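Local coordinates for second substrate binding domain of putative amino acid ABC transporter (PDB 4OEN), which probably binds an amino acid outside the cell and delivers it to an ABC transporter for uptake, at residues 66-72 with 184-188. Coordinates in Å, arbitrary orientation, origin at the centre of the assembly. Residue numbers count along the deposited sequence, not the author numbering.
With ACT (acetate ion), chain H.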
loop_
_atom_site.group_PDB
_atom_site.type_symbol
_atom_site.label_atom_id
_atom_site.label_comp_id
_atom_site.label_asym_id
_atom_site.label_seq_id
_atom_site.Cartn_x
_atom_site.Cartn_y
_atom_site.Cartn_z
ATOM N N ILE A 66 -1.151 -15.677 0.490
ATOM C CA ILE A 66 -1.668 -14.486 -0.179
ATOM C C ILE A 66 -0.735 -13.298 0.019
ATOM O O ILE A 66 -0.214 -13.073 1.111
ATOM C CB ILE A 66 -3.096 -14.140 0.309
ATOM C CG1 ILE A 66 -3.587 -12.843 -0.337
ATOM C CG2 ILE A 66 -3.168 -14.047 1.834
ATOM C CD1 ILE A 66 -5.047 -12.514 -0.019
ATOM N N ILE A 67 -0.483 -12.575 -1.069
ATOM C CA ILE A 67 0.252 -11.315 -0.982
ATOM C C ILE A 67 -0.496 -10.356 -1.892
ATOM O O ILE A 67 -0.737 -10.663 -3.058
ATOM C CB ILE A 67 1.759 -11.475 -1.362
ATOM C CG1 ILE A 67 2.548 -10.247 -0.895
ATOM C CG2 ILE A 67 1.969 -11.817 -2.864
ATOM C CD1 ILE A 67 4.076 -10.354 -1.164
ATOM N N ALA A 68 -0.935 -9.230 -1.340
ATOM C CA ALA A 68 -1.806 -8.318 -2.087
ATOM C C ALA A 68 -1.985 -7.001 -1.357
ATOM O O ALA A 68 -3.113 -6.562 -1.145
ATOM C CB ALA A 68 -3.191 -8.972 -2.340
ATOM N N GLY A 69 -0.877 -6.376 -0.952
ATOM C CA GLY A 69 -0.949 -5.159 -0.159
ATOM C C GLY A 69 -1.873 -5.329 1.032
ATOM O O GLY A 69 -2.622 -4.417 1.390
ATOM N N MET A 70 -1.800 -6.509 1.641
ATOM C CA MET A 70 -2.764 -6.937 2.655
ATOM C C MET A 70 -2.468 -6.367 4.028
ATOM O O MET A 70 -1.386 -6.583 4.580
ATOM C CB MET A 70 -2.779 -8.460 2.725
ATOM C CG MET A 70 -3.742 -9.022 3.753
ATOM S SD MET A 70 -3.795 -10.826 3.590
ATOM C CE MET A 70 -5.028 -11.244 4.822
ATOM N N SER A 71 -3.439 -5.652 4.585
ATOM C CA SER A 71 -3.282 -5.011 5.877
ATOM C C SER A 71 -3.347 -6.036 6.998
ATOM O O SER A 71 -4.232 -6.900 7.011
ATOM C CB SER A 71 -4.375 -3.957 6.095
ATOM O OG SER A 71 -4.311 -2.940 5.118
ATOM N N VAL A 72 -2.406 -5.932 7.931
ATOM C CA VAL A 72 -2.429 -6.749 9.139
ATOM C C VAL A 72 -3.445 -6.161 10.102
ATOM O O VAL A 72 -3.362 -4.990 10.464
ATOM C CB VAL A 72 -1.047 -6.815 9.808
ATOM C CG1 VAL A 72 -1.123 -7.593 11.132
ATOM C CG2 VAL A 72 -0.033 -7.436 8.847
ATOM N N GLU A 184 0.269 -2.035 8.987
ATOM C CA GLU A 184 1.358 -2.806 8.422
ATOM C C GLU A 184 0.843 -3.685 7.304
ATOM O O GLU A 184 -0.342 -4.037 7.252
ATOM C CB GLU A 184 2.026 -3.674 9.493
ATOM C CG GLU A 184 2.480 -2.913 10.729
ATOM C CD GLU A 184 3.581 -1.910 10.436
ATOM O OE1 GLU A 184 4.243 -2.022 9.378
ATOM O OE2 GLU A 184 3.790 -1.014 11.275
ATOM N N THR A 185 1.754 -4.048 6.415
ATOM C CA THR A 185 1.415 -4.808 5.231
ATOM C C THR A 185 2.216 -6.097 5.274
ATOM O O THR A 185 3.418 -6.058 5.500
ATOM C CB THR A 185 1.751 -4.024 3.949
ATOM O OG1 THR A 185 1.398 -2.645 4.123
ATOM C CG2 THR A 185 1.020 -4.597 2.755
ATOM N N ALA A 186 1.566 -7.239 5.058
ATOM C CA ALA A 186 2.291 -8.500 5.175
ATOM C C ALA A 186 1.748 -9.587 4.269
ATOM O O ALA A 186 0.653 -9.482 3.735
ATOM C CB ALA A 186 2.275 -8.989 6.628
ATOM N N PHE A 187 2.557 -10.631 4.113
ATOM C CA PHE A 187 2.186 -11.883 3.458
ATOM C C PHE A 187 1.435 -12.743 4.471
ATOM O O PHE A 187 1.658 -12.602 5.674
ATOM C CB PHE A 187 3.493 -12.549 2.964
ATOM C CG PHE A 187 3.341 -13.947 2.447
ATOM C CD1 PHE A 187 2.923 -14.185 1.142
ATOM C CD2 PHE A 187 3.683 -15.029 3.248
ATOM C CE1 PHE A 187 2.808 -15.493 0.651
ATOM C CE2 PHE A 187 3.574 -16.330 2.769
ATOM C CZ PHE A 187 3.127 -16.564 1.470
ATOM N N ALA A 188 0.530 -13.605 4.003
ATOM C CA ALA A 188 -0.254 -14.412 4.945
ATOM C C ALA A 188 -0.463 -15.827 4.461
ATOM O O ALA A 188 -0.526 -16.081 3.259
ATOM C CB ALA A 188 -1.622 -13.758 5.216
HETATM C C ACT H . -6.791 -4.159 2.635
HETATM O O ACT H . -8.016 -4.420 2.620
HETATM O OXT ACT H . -6.044 -5.096 2.972
HETATM C CH3 ACT H . -6.260 -2.804 2.275
HETATM O O HOH W 1 0.313 -8.478 1.198
HETATM O O HOH W 2 -1.109 -3.300 11.407
HETATM O O HOH W 3 -3.014 -2.966 8.985
#
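Four backbone hydrogen bonds join the segments antiparallel. Ile66 and Ala188 form a hydrogen-bonded pair: Ile66 N to Ala188 O 2.9 Å, Ala188 N to Ile66 O 3.0 Å. Ala186 N donates to Met70 O (3.1 Å) and Val72 N to Glu184 O (2.9 Å). Between, the register shifts by two and the chain around Ala68 loops away from 184-188. One water fills the gap, accepting from Ala68 N and Met70 N (both 2.9 Å) and donating to Ala186 O (2.7 Å). Gly69, with positive phi, lies in this loop; its N bonds to Asp29.

Apolar side chains pack on both sides. Ile66 CG2 and Met70 SD lie 3.7 and 4.0 Å from Ala188 CB, and Val72 CG2 is 3.6 Å from Ala186 CB. Phe80 and Phe82 extend this layer. Ile67 CB meets the ring edge of Phe187 at CD1 (3.9 Å).

Ser71 N donates to acetate OXT (3.1 Å); Arg76 holds the same ion, probably from the crystallisation liquor. In family 3 binding proteins such an arginine and backbone NH groups commonly hold the ligand carboxylate. With Met70 O and Val72 N bonded to 184-188, Ser71 N faces the acetate, consistent with an anion-binding pocket edge.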